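Local coordinates for protein DHC, diheme cytochrome c (Rhodobacter sphaeroides, PDB 2FWT) that probably carries electrons through two covalently bound c-type hemes, with the oxygen-binding heme protein SHP as its likely partner, at residues V4-P7 with L8-T11; A23-A27 with R28-A32; E56-L59 with V60-A64; I85-P89 with W90-K94. All coordinates share one frame; numbering follows the deposited sequence.

Interaction 1 of 4, residues V4-P7 with L8-T11; sequences VTDP and LTRT
With CG anti to the backbone N (chi1 -172°), Asp-6 turns its carboxylate over the first turn of helix 7-12, where Thr-9, its OG1 set beside its own backbone N (chi1 -58°), presents two donors to a single oxygen. Asp-6 OD1 accepts from Thr-9 OG1 at 2.8 Å on its anti side, a little out of the carboxylate plane, and from Thr-9 N at 3.1 Å, well above that plane. This is a classic aspartate N-cap, with a proline in the first helical position, where no N-H needs a partner. The other oxygen, OD2, takes a hydrogen bond from a water that accepts from Leu-8 N at 3.0 Å, so the one carboxylate serves the Thr-9 amide directly and the Leu-8 amide through the water. The regular helical bonding starts with Arg-10 N to Asp-6 O (2.8 Å, 167°). Shortening Asp-6 to an alanine is likely to leave the Thr-9 amide and hydroxyl without their acceptor and let the helix start fray. One residue on, Pro-7 O is held from opposite faces of its plane by Thr-11 N and Thr-11 OG1. On the apolar flank, Val-4 CG1 rests 3.9 Å from Thr-9 CG2, the two side chains meeting at about a right angle. Helix 49-61 covers this cap, with Tyr-58 against Asp-6 and Thr-9, and Ile-55 also on Thr-9, while Val-4 packs on Ala-19 in a loop.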
# COMPACT_ATOMS: atom_id res chain seq x y z
N VAL A 4 3.94 8.20 -4.41
CA VAL A 4 4.64 8.52 -3.19
C VAL A 4 5.82 9.39 -3.57
O VAL A 4 6.74 8.92 -4.23
CB VAL A 4 5.19 7.28 -2.45
CG1 VAL A 4 5.99 7.74 -1.27
CG2 VAL A 4 4.06 6.35 -1.98
N THR A 5 5.76 10.63 -3.12
CA THR A 5 6.81 11.61 -3.40
C THR A 5 7.79 11.74 -2.23
O THR A 5 8.95 12.17 -2.42
CB THR A 5 6.19 12.98 -3.71
OG1 THR A 5 7.24 13.90 -4.05
CG2 THR A 5 5.33 13.50 -2.51
N ASP A 6 7.36 11.35 -1.04
CA ASP A 6 8.22 11.39 0.12
C ASP A 6 9.43 10.47 -0.01
O ASP A 6 9.28 9.25 -0.06
CB ASP A 6 7.42 11.00 1.33
CG ASP A 6 8.19 11.19 2.59
OD1 ASP A 6 8.40 10.21 3.31
OD2 ASP A 6 8.60 12.36 2.86
N PRO A 7 10.65 11.04 -0.05
CA PRO A 7 11.84 10.19 -0.22
C PRO A 7 12.04 9.06 0.78
O PRO A 7 12.35 7.95 0.37
CB PRO A 7 13.00 11.20 -0.16
CG PRO A 7 12.36 12.47 -0.62
CD PRO A 7 11.00 12.47 -0.05
N LEU A 8 11.80 9.31 2.08
CA LEU A 8 11.99 8.25 3.08
C LEU A 8 10.99 7.12 2.87
O LEU A 8 11.33 5.96 2.98
CB LEU A 8 11.73 8.79 4.48
CG LEU A 8 12.51 8.32 5.71
CD1 LEU A 8 11.70 8.54 6.95
CD2 LEU A 8 13.19 7.00 5.67
N THR A 9 9.73 7.49 2.66
CA THR A 9 8.69 6.49 2.45
C THR A 9 8.96 5.74 1.15
O THR A 9 8.90 4.52 1.13
CB THR A 9 7.30 7.12 2.44
OG1 THR A 9 7.09 7.80 3.68
CG2 THR A 9 6.24 6.05 2.22
N ARG A 10 9.28 6.46 0.07
CA ARG A 10 9.51 5.82 -1.22
C ARG A 10 10.68 4.82 -1.12
O ARG A 10 10.59 3.72 -1.64
CB ARG A 10 9.73 6.85 -2.34
CG ARG A 10 10.10 6.29 -3.76
CD ARG A 10 8.89 5.83 -4.54
NE ARG A 10 9.08 5.26 -5.89
CZ ARG A 10 9.88 4.23 -6.23
NH1 ARG A 10 10.70 3.64 -5.35
NH2 ARG A 10 9.89 3.82 -7.50
N THR A 11 11.73 5.19 -0.39
CA THR A 11 12.89 4.34 -0.17
C THR A 11 12.58 3.15 0.70
O THR A 11 12.86 2.01 0.33
CB THR A 11 14.02 5.18 0.50
OG1 THR A 11 14.49 6.12 -0.46
CG2 THR A 11 15.18 4.31 0.94
O HOH W 1 11.37 12.03 3.33

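Interaction 2 of 4, residues A23-A27 with R28-A32; sequences ALLPA and RSWTA. With HEC (heme c), chain C.
Leu-25 and Trp-30 meet at about a right angle, the leucine lying over one face of the indole. Both have CG anti to the carbonyl carbon (chi1 -71° for Leu-25, -68° for Trp-30), which turns the two groups onto each other just before and within the first turn of helix 27-34. Leu-25 CD1 sits 3.8 Å from the centroid of the Trp-30 six-membered ring, only 6° off its normal, a well-centred CH-pi contact; Leu-25 CB covers the five-membered side, 3.6 Å from Trp-30 NE1. That N-H is hydrogen-bonded to Ala-22 O, which, with the leucine over the face, helps to hold the indole's rotation. Pro-26, at the N-cap, has no polar side chain to cap with; instead Asp-65 OD1 accepts from Ala-27 N, and Pro-26 O receives Trp-30 N at 3.2 Å. The Arg-28 guanidinium lays one face over Pro-26 CG, with Arg-28 NH1 3.5 Å from Pro-26 CB. From one face of the proline ring, Ser-29 OG comes 3.4 Å from Pro-26 CG, while its own hydrogen bond goes to Pro-82 O. Were Trp-30 an alanine, Leu-25 would probably face a gap and Ala-22 O would lose its indole donor. Trp-30 CZ3 reaches to 3.8 Å from the heme methyl CMB, and Leu-25 CD1 lies close to CMA. Together the pair form an apolar wall at the porphyrin rim, the kind of heme pocket lining found in c-type cytochromes, here around the heme bound by Cys-13 and Cys-16.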
# COMPACT_ATOMS: atom_id res chain seq x y z
N ALA A 23 -2.87 7.84 -0.26
CA ALA A 23 -4.28 8.09 -0.49
C ALA A 23 -5.12 6.83 -0.55
O ALA A 23 -6.36 6.90 -0.53
CB ALA A 23 -4.42 8.84 -1.77
N LEU A 24 -4.47 5.67 -0.67
CA LEU A 24 -5.21 4.42 -0.84
C LEU A 24 -5.79 3.80 0.44
O LEU A 24 -6.70 2.98 0.36
CB LEU A 24 -4.34 3.42 -1.57
CG LEU A 24 -4.38 3.26 -3.11
CD1 LEU A 24 -5.11 4.29 -3.92
CD2 LEU A 24 -3.06 2.86 -3.68
N LEU A 25 -5.26 4.17 1.61
CA LEU A 25 -5.76 3.64 2.88
C LEU A 25 -6.10 4.78 3.84
O LEU A 25 -5.50 5.86 3.78
CB LEU A 25 -4.72 2.73 3.55
CG LEU A 25 -4.48 1.36 2.88
CD1 LEU A 25 -3.33 0.66 3.56
CD2 LEU A 25 -5.73 0.51 2.98
N PRO A 26 -7.05 4.52 4.73
CA PRO A 26 -7.31 5.50 5.77
C PRO A 26 -6.21 5.57 6.84
O PRO A 26 -5.44 4.61 7.02
CB PRO A 26 -8.61 5.03 6.37
CG PRO A 26 -8.63 3.55 6.13
CD PRO A 26 -7.95 3.35 4.82
N ALA A 27 -6.17 6.68 7.55
CA ALA A 27 -5.12 6.92 8.56
C ALA A 27 -5.00 5.79 9.56
O ALA A 27 -3.87 5.34 9.87
CB ALA A 27 -5.35 8.23 9.25
N ARG A 28 -6.11 5.29 10.06
CA ARG A 28 -6.04 4.23 11.08
C ARG A 28 -5.37 2.95 10.59
O ARG A 28 -4.75 2.24 11.37
CB ARG A 28 -7.42 3.92 11.60
CG ARG A 28 -8.35 3.24 10.62
CD ARG A 28 -9.78 3.32 11.17
NE ARG A 28 -10.72 2.69 10.27
CZ ARG A 28 -11.27 3.28 9.20
NH1 ARG A 28 -11.02 4.54 8.90
NH2 ARG A 28 -12.09 2.58 8.43
N SER A 29 -5.50 2.68 9.29
CA SER A 29 -4.88 1.53 8.64
C SER A 29 -3.37 1.71 8.51
O SER A 29 -2.60 0.82 8.83
CB SER A 29 -5.51 1.27 7.27
OG SER A 29 -6.88 0.87 7.37
N TRP A 30 -2.92 2.89 8.07
CA TRP A 30 -1.49 3.16 8.06
C TRP A 30 -0.89 3.07 9.46
O TRP A 30 0.19 2.49 9.64
CB TRP A 30 -1.20 4.51 7.44
CG TRP A 30 -1.48 4.62 5.96
CD1 TRP A 30 -2.28 5.52 5.36
CD2 TRP A 30 -0.92 3.82 4.91
NE1 TRP A 30 -2.28 5.33 4.04
CE2 TRP A 30 -1.43 4.31 3.72
CE3 TRP A 30 -0.02 2.73 4.88
CZ2 TRP A 30 -1.09 3.78 2.47
CZ3 TRP A 30 0.34 2.20 3.63
CH2 TRP A 30 -0.19 2.73 2.45
N THR A 31 -1.56 3.61 10.46
CA THR A 31 -1.05 3.55 11.83
C THR A 31 -0.94 2.08 12.30
O THR A 31 0.05 1.67 12.92
CB THR A 31 -1.93 4.39 12.78
OG1 THR A 31 -1.73 5.77 12.47
CG2 THR A 31 -1.61 4.12 14.23
N ALA A 32 -1.95 1.29 11.98
CA ALA A 32 -1.93 -0.11 12.35
C ALA A 32 -0.77 -0.85 11.71
O ALA A 32 -0.10 -1.67 12.36
CB ALA A 32 -3.25 -0.74 11.97
FE HEC C . 4.74 -4.14 2.74
CHA HEC C . 2.03 -5.92 1.77
CHB HEC C . 2.79 -1.33 3.06
CHC HEC C . 7.47 -2.33 3.60
CHD HEC C . 6.67 -6.95 2.58
NA HEC C . 2.80 -3.69 2.45
C1A HEC C . 1.83 -4.59 2.04
C2A HEC C . 0.56 -3.94 1.96
C3A HEC C . 0.77 -2.65 2.30
C4A HEC C . 2.18 -2.48 2.61
CMA HEC C . -0.26 -1.54 2.36
CAA HEC C . -0.75 -4.61 1.53
CBA HEC C . -0.88 -4.73 0.01
CGA HEC C . -2.30 -5.15 -0.34
O1A HEC C . -3.18 -4.27 -0.40
O2A HEC C . -2.55 -6.36 -0.57
NB HEC C . 5.07 -2.20 3.23
C1B HEC C . 4.12 -1.21 3.38
C2B HEC C . 4.76 -0.03 3.91
C3B HEC C . 6.07 -0.32 4.07
C4B HEC C . 6.29 -1.67 3.58
CMB HEC C . 3.97 1.25 4.27
CAB HEC C . 7.20 0.56 4.64
CBB HEC C . 7.08 0.84 5.98
NC HEC C . 6.70 -4.57 3.01
C1C HEC C . 7.67 -3.66 3.36
C2C HEC C . 8.95 -4.32 3.38
C3C HEC C . 8.74 -5.61 3.11
C4C HEC C . 7.32 -5.78 2.87
CMC HEC C . 10.28 -3.63 3.70
CAC HEC C . 9.80 -6.75 3.07
CBC HEC C . 10.62 -6.95 4.15
ND HEC C . 4.40 -6.05 2.29
C1D HEC C . 5.35 -7.08 2.32
C2D HEC C . 4.71 -8.34 1.99
C3D HEC C . 3.27 -8.04 1.73
C4D HEC C . 3.17 -6.60 1.94
CMD HEC C . 5.34 -9.70 1.96
CAD HEC C . 2.20 -9.07 1.36
CBD HEC C . 2.16 -9.18 -0.17
CGD HEC C . 1.18 -10.24 -0.63
O1D HEC C . 0.33 -10.65 0.20
O2D HEC C . 1.27 -10.66 -1.83

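Interaction 3 of 4, residues E56-L59 with V60-A64; sequences ESYL and VANAA
Tyr-58 O, near the C-terminal end of helix 49-61, is gripped twice by Asn-62, the first residue to leave the helical course. The firmer grip is from the side chain: Asn-62 ND2 donates at 2.9 Å with an N-H...O angle of 158°, and the carbonyl oxygen lies in the amide plane. The Asn-62 backbone N adds a weak bond to the same oxygen and also donates to Leu-59 O at 3.2 Å, approaching from above that carbonyl's plane. The motif is a helix C-terminus whose asparagine side chain bonds a last-turn carbonyl. With CG beside its own backbone N (chi1 -66°), Asn-62 folds back over the last turn, bringing ND2 to 3.4 Å from Tyr-58 CD1, the ring and amide planes 40° apart. Earlier in the turn the pattern is regular: Val-60 N to Glu-56 O (2.9 Å), then Ala-61 N to Ser-57 O (3.0 Å). The aliphatic part of Glu-56 runs alongside Val-60, and its carboxylate is satisfied at both oxygens, OE1 by a salt bridge to Arg-52 and OE2 by Thr-31 OG1. Helix 27-34 packs on this end of helix 49-61: Trp-30 lies against Leu-59, which also touches the heme, and Ala-27 and Thr-31 against Val-60.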
# COMPACT_ATOMS: atom_id res chain seq x y z
N GLU A 56 5.13 7.20 9.05
CA GLU A 56 3.76 7.17 9.52
C GLU A 56 3.10 8.54 9.44
O GLU A 56 1.95 8.70 9.03
CB GLU A 56 3.68 6.60 10.93
CG GLU A 56 2.24 6.43 11.39
CD GLU A 56 2.09 5.85 12.77
OE1 GLU A 56 3.07 5.29 13.30
OE2 GLU A 56 0.97 5.98 13.32
N SER A 57 3.81 9.56 9.86
CA SER A 57 3.26 10.91 9.81
C SER A 57 2.87 11.31 8.37
O SER A 57 1.80 11.88 8.14
CB SER A 57 4.24 11.92 10.43
OG SER A 57 3.79 13.26 10.14
N TYR A 58 3.72 10.98 7.39
CA TYR A 58 3.45 11.28 6.00
C TYR A 58 2.21 10.50 5.52
O TYR A 58 1.32 11.08 4.89
CB TYR A 58 4.68 10.96 5.12
CG TYR A 58 4.34 10.88 3.65
CD1 TYR A 58 4.25 12.02 2.88
CD2 TYR A 58 4.11 9.65 3.02
CE1 TYR A 58 3.89 11.96 1.55
CE2 TYR A 58 3.77 9.59 1.67
CZ TYR A 58 3.67 10.74 0.95
OH TYR A 58 3.34 10.71 -0.38
N LEU A 59 2.16 9.21 5.84
CA LEU A 59 1.06 8.36 5.37
C LEU A 59 -0.25 8.84 5.95
O LEU A 59 -1.25 9.02 5.24
CB LEU A 59 1.34 6.91 5.69
CG LEU A 59 2.51 6.26 4.94
CD1 LEU A 59 2.87 4.91 5.59
CD2 LEU A 59 2.20 6.09 3.49
N VAL A 60 -0.26 9.13 7.25
CA VAL A 60 -1.45 9.62 7.92
C VAL A 60 -1.92 10.96 7.37
O VAL A 60 -3.12 11.14 7.11
CB VAL A 60 -1.20 9.67 9.46
CG1 VAL A 60 -2.28 10.46 10.21
CG2 VAL A 60 -1.16 8.26 9.99
N ALA A 61 -0.99 11.88 7.17
CA ALA A 61 -1.32 13.23 6.69
C ALA A 61 -1.88 13.21 5.29
O ALA A 61 -2.59 14.15 4.91
CB ALA A 61 -0.07 14.14 6.74
N ASN A 62 -1.55 12.17 4.52
CA ASN A 62 -1.96 12.03 3.14
C ASN A 62 -2.91 10.87 2.87
O ASN A 62 -3.15 10.52 1.72
CB ASN A 62 -0.71 11.97 2.27
CG ASN A 62 0.04 13.26 2.30
OD1 ASN A 62 -0.38 14.19 1.63
ND2 ASN A 62 1.12 13.37 3.10
N ALA A 63 -3.54 10.38 3.93
CA ALA A 63 -4.35 9.18 3.89
C ALA A 63 -5.66 9.43 3.12
O ALA A 63 -6.02 10.60 2.84
CB ALA A 63 -4.63 8.73 5.29
N ALA A 64 -6.33 8.35 2.77
CA ALA A 64 -7.62 8.41 2.08
C ALA A 64 -8.67 9.29 2.77
O ALA A 64 -9.50 9.92 2.08
CB ALA A 64 -8.16 7.01 1.90

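Interaction 4 of 4, residues I85-P89 with W90-K94; sequences ISELP and WFKRK. With HEC (heme c), chain B.
The apolar centre is the Phe-91 ring, with Ser-86 CA over its middle, 3.5 Å from the centroid and 11° off the normal, a CH-pi contact. The motif is a 3-10 turn, 85-87, leading through Leu-88 at the N-cap into helix 89-98, whose first turns line the pocket of the second heme. A chi1 of -171°, which swings CG away from the backbone N, sends the Phe-91 ring edge to the porphyrin, CE1 lying 3.5 Å from heme C3B. Ile-85 CG2 closes another flank, 4.1 Å from Phe-91 CD1. Phe-91 also stacks on His-95, an axial ligand of that iron, and its carbonyl accepts from His-95 ND1, so it probably helps to position this ligand from the second shell. Beside it, Trp-90 brings CH2 to 3.7 Å from heme methyl CMA, while Leu-88 CD1 packs on Trp-90 NE1. Farther out polar bonds take over. Leu-88 O receives Lys-92 N at 3.0 Å, the first full helical bond, and Ser-86 OG is hydrogen-bonded to O2A of the other heme. A water donates to Ser-86 O at 2.8 Å and accepts a weak bond from the Lys-92 ammonium. At the exposed edge Lys-92, its chain bent about the CB-CG bond, forms a salt bridge with Glu-87, its NZ 2.9 Å from Glu-87 OE2 and approaching from 46° above the carboxylate plane.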
# COMPACT_ATOMS: atom_id res chain seq x y z
N ILE A 85 -4.97 -2.68 0.94
CA ILE A 85 -5.67 -2.01 -0.13
C ILE A 85 -6.53 -3.04 -0.90
O ILE A 85 -7.69 -2.78 -1.24
CB ILE A 85 -4.68 -1.33 -1.09
CG1 ILE A 85 -3.88 -0.22 -0.36
CG2 ILE A 85 -5.43 -0.72 -2.28
CD1 ILE A 85 -2.56 0.09 -1.04
N SER A 86 -5.95 -4.21 -1.12
CA SER A 86 -6.58 -5.30 -1.87
C SER A 86 -7.79 -5.92 -1.18
O SER A 86 -8.47 -6.76 -1.77
CB SER A 86 -5.53 -6.36 -2.21
OG SER A 86 -5.06 -7.03 -1.06
N GLU A 87 -8.07 -5.53 0.06
CA GLU A 87 -9.27 -5.97 0.80
C GLU A 87 -10.34 -4.89 0.94
O GLU A 87 -11.39 -5.13 1.54
CB GLU A 87 -8.87 -6.47 2.19
CG GLU A 87 -8.11 -7.79 2.14
CD GLU A 87 -8.95 -8.99 1.69
OE1 GLU A 87 -10.07 -9.19 2.21
OE2 GLU A 87 -8.47 -9.76 0.83
N LEU A 88 -10.11 -3.71 0.38
CA LEU A 88 -11.09 -2.65 0.46
C LEU A 88 -12.34 -2.97 -0.34
O LEU A 88 -12.25 -3.57 -1.38
CB LEU A 88 -10.52 -1.32 -0.03
CG LEU A 88 -9.41 -0.74 0.85
CD1 LEU A 88 -8.81 0.44 0.14
CD2 LEU A 88 -9.93 -0.36 2.22
N PRO A 89 -13.51 -2.48 0.14
CA PRO A 89 -14.74 -2.70 -0.61
C PRO A 89 -14.66 -2.36 -2.11
O PRO A 89 -15.00 -3.20 -2.96
CB PRO A 89 -15.74 -1.85 0.16
CG PRO A 89 -15.23 -1.97 1.57
CD PRO A 89 -13.77 -1.77 1.40
N TRP A 90 -14.18 -1.17 -2.46
CA TRP A 90 -14.12 -0.81 -3.88
C TRP A 90 -13.21 -1.75 -4.65
O TRP A 90 -13.46 -2.08 -5.81
CB TRP A 90 -13.72 0.66 -4.09
CG TRP A 90 -12.29 1.03 -3.76
CD1 TRP A 90 -11.86 1.69 -2.67
CD2 TRP A 90 -11.13 0.77 -4.56
NE1 TRP A 90 -10.47 1.87 -2.74
CE2 TRP A 90 -10.01 1.32 -3.89
CE3 TRP A 90 -10.94 0.16 -5.81
CZ2 TRP A 90 -8.71 1.22 -4.39
CZ3 TRP A 90 -9.65 0.07 -6.30
CH2 TRP A 90 -8.56 0.60 -5.59
N PHE A 91 -12.13 -2.18 -4.00
CA PHE A 91 -11.11 -2.97 -4.68
C PHE A 91 -11.69 -4.33 -5.03
O PHE A 91 -11.55 -4.82 -6.15
CB PHE A 91 -9.90 -3.15 -3.77
CG PHE A 91 -8.73 -3.78 -4.46
CD1 PHE A 91 -7.66 -3.00 -4.86
CD2 PHE A 91 -8.69 -5.14 -4.70
CE1 PHE A 91 -6.57 -3.60 -5.49
CE2 PHE A 91 -7.59 -5.74 -5.32
CZ PHE A 91 -6.54 -4.99 -5.72
N LYS A 92 -12.34 -4.95 -4.05
CA LYS A 92 -12.96 -6.25 -4.25
C LYS A 92 -14.04 -6.18 -5.35
O LYS A 92 -14.10 -7.05 -6.23
CB LYS A 92 -13.58 -6.73 -2.94
CG LYS A 92 -12.53 -7.16 -1.86
CD LYS A 92 -11.94 -8.52 -2.16
CE LYS A 92 -10.94 -8.94 -1.11
NZ LYS A 92 -10.37 -10.30 -1.34
N ARG A 93 -14.86 -5.15 -5.28
CA ARG A 93 -15.99 -4.98 -6.18
C ARG A 93 -15.50 -4.79 -7.62
O ARG A 93 -15.98 -5.44 -8.54
CB ARG A 93 -16.85 -3.80 -5.69
CG ARG A 93 -17.96 -3.37 -6.57
CD ARG A 93 -18.87 -2.35 -5.85
NE ARG A 93 -18.34 -0.97 -5.80
CZ ARG A 93 -17.91 -0.32 -4.71
NH1 ARG A 93 -17.88 -0.89 -3.51
NH2 ARG A 93 -17.48 0.93 -4.82
N LYS A 94 -14.54 -3.90 -7.82
CA LYS A 94 -14.05 -3.60 -9.16
C LYS A 94 -13.22 -4.73 -9.77
O LYS A 94 -13.39 -5.08 -10.94
CB LYS A 94 -13.27 -2.27 -9.14
CG LYS A 94 -14.13 -1.06 -8.78
CD LYS A 94 -15.27 -0.79 -9.72
CE LYS A 94 -15.95 0.55 -9.39
NZ LYS A 94 -17.03 0.96 -10.36
FE HEC B . -6.29 -3.15 -10.44
CHA HEC B . -8.91 -1.73 -12.07
CHB HEC B . -5.92 -0.36 -8.52
CHC HEC B . -3.92 -4.73 -8.57
CHD HEC B . -6.22 -5.69 -12.70
NA HEC B . -7.24 -1.38 -10.31
C1A HEC B . -8.34 -0.99 -11.06
C2A HEC B . -8.74 0.31 -10.64
C3A HEC B . -7.90 0.70 -9.66
C4A HEC B . -6.94 -0.36 -9.44
CMA HEC B . -7.95 2.06 -8.94
CAA HEC B . -9.93 1.12 -11.20
CBA HEC B . -11.11 0.90 -10.27
CGA HEC B . -12.39 1.56 -10.79
O1A HEC B . -12.89 2.47 -10.11
O2A HEC B . -12.93 1.19 -11.86
NB HEC B . -5.14 -2.66 -8.85
C1B HEC B . -5.14 -1.44 -8.19
C2B HEC B . -4.20 -1.48 -7.11
C3B HEC B . -3.64 -2.70 -7.11
C4B HEC B . -4.22 -3.44 -8.22
CMB HEC B . -3.96 -0.30 -6.15
CAB HEC B . -2.61 -3.29 -6.11
CBB HEC B . -2.84 -3.18 -4.75
NC HEC B . -5.27 -4.88 -10.63
C1C HEC B . -4.35 -5.37 -9.72
C2C HEC B . -3.89 -6.66 -10.19
C3C HEC B . -4.52 -6.95 -11.34
C4C HEC B . -5.38 -5.82 -11.63
CMC HEC B . -2.86 -7.49 -9.44
CAC HEC B . -4.38 -8.23 -12.20
CBC HEC B . -4.30 -9.48 -11.63
ND HEC B . -7.35 -3.62 -12.06
C1D HEC B . -7.12 -4.71 -12.89
C2D HEC B . -7.99 -4.64 -14.06
C3D HEC B . -8.83 -3.43 -13.89
C4D HEC B . -8.38 -2.86 -12.62
CMD HEC B . -8.05 -5.63 -15.22
CAD HEC B . -9.92 -2.88 -14.84
CBD HEC B . -9.33 -1.83 -15.78
CGD HEC B . -10.40 -0.86 -16.31
O1D HEC B . -11.65 -1.07 -16.18
O2D HEC B . -10.01 0.19 -16.87
O HOH W 2 -8.49 -8.85 -3.59

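Overall arrangement
The four contacts follow one another along a chain with no strand: interactions 1, 2 and 4 are the starts of helices 7-12, 27-34 and 89-98, interaction 3 the end of helix 49-61. Interactions 2 and 3 lie closest, centres 7 Å apart, joined by a probable hydrogen bond from Ala-64 N to Leu-25 O. Interaction 1 reaches interaction 3 through Tyr-58, and interaction 2 reaches interaction 4 where Leu-25 meets Ile-85. Interactions 1 and 4, about 24 Å between centres, fall on opposite sides of the chain's centre. The first three gather round one heme; interaction 4 touches both, an arrangement that fits a diheme electron-transfer protein.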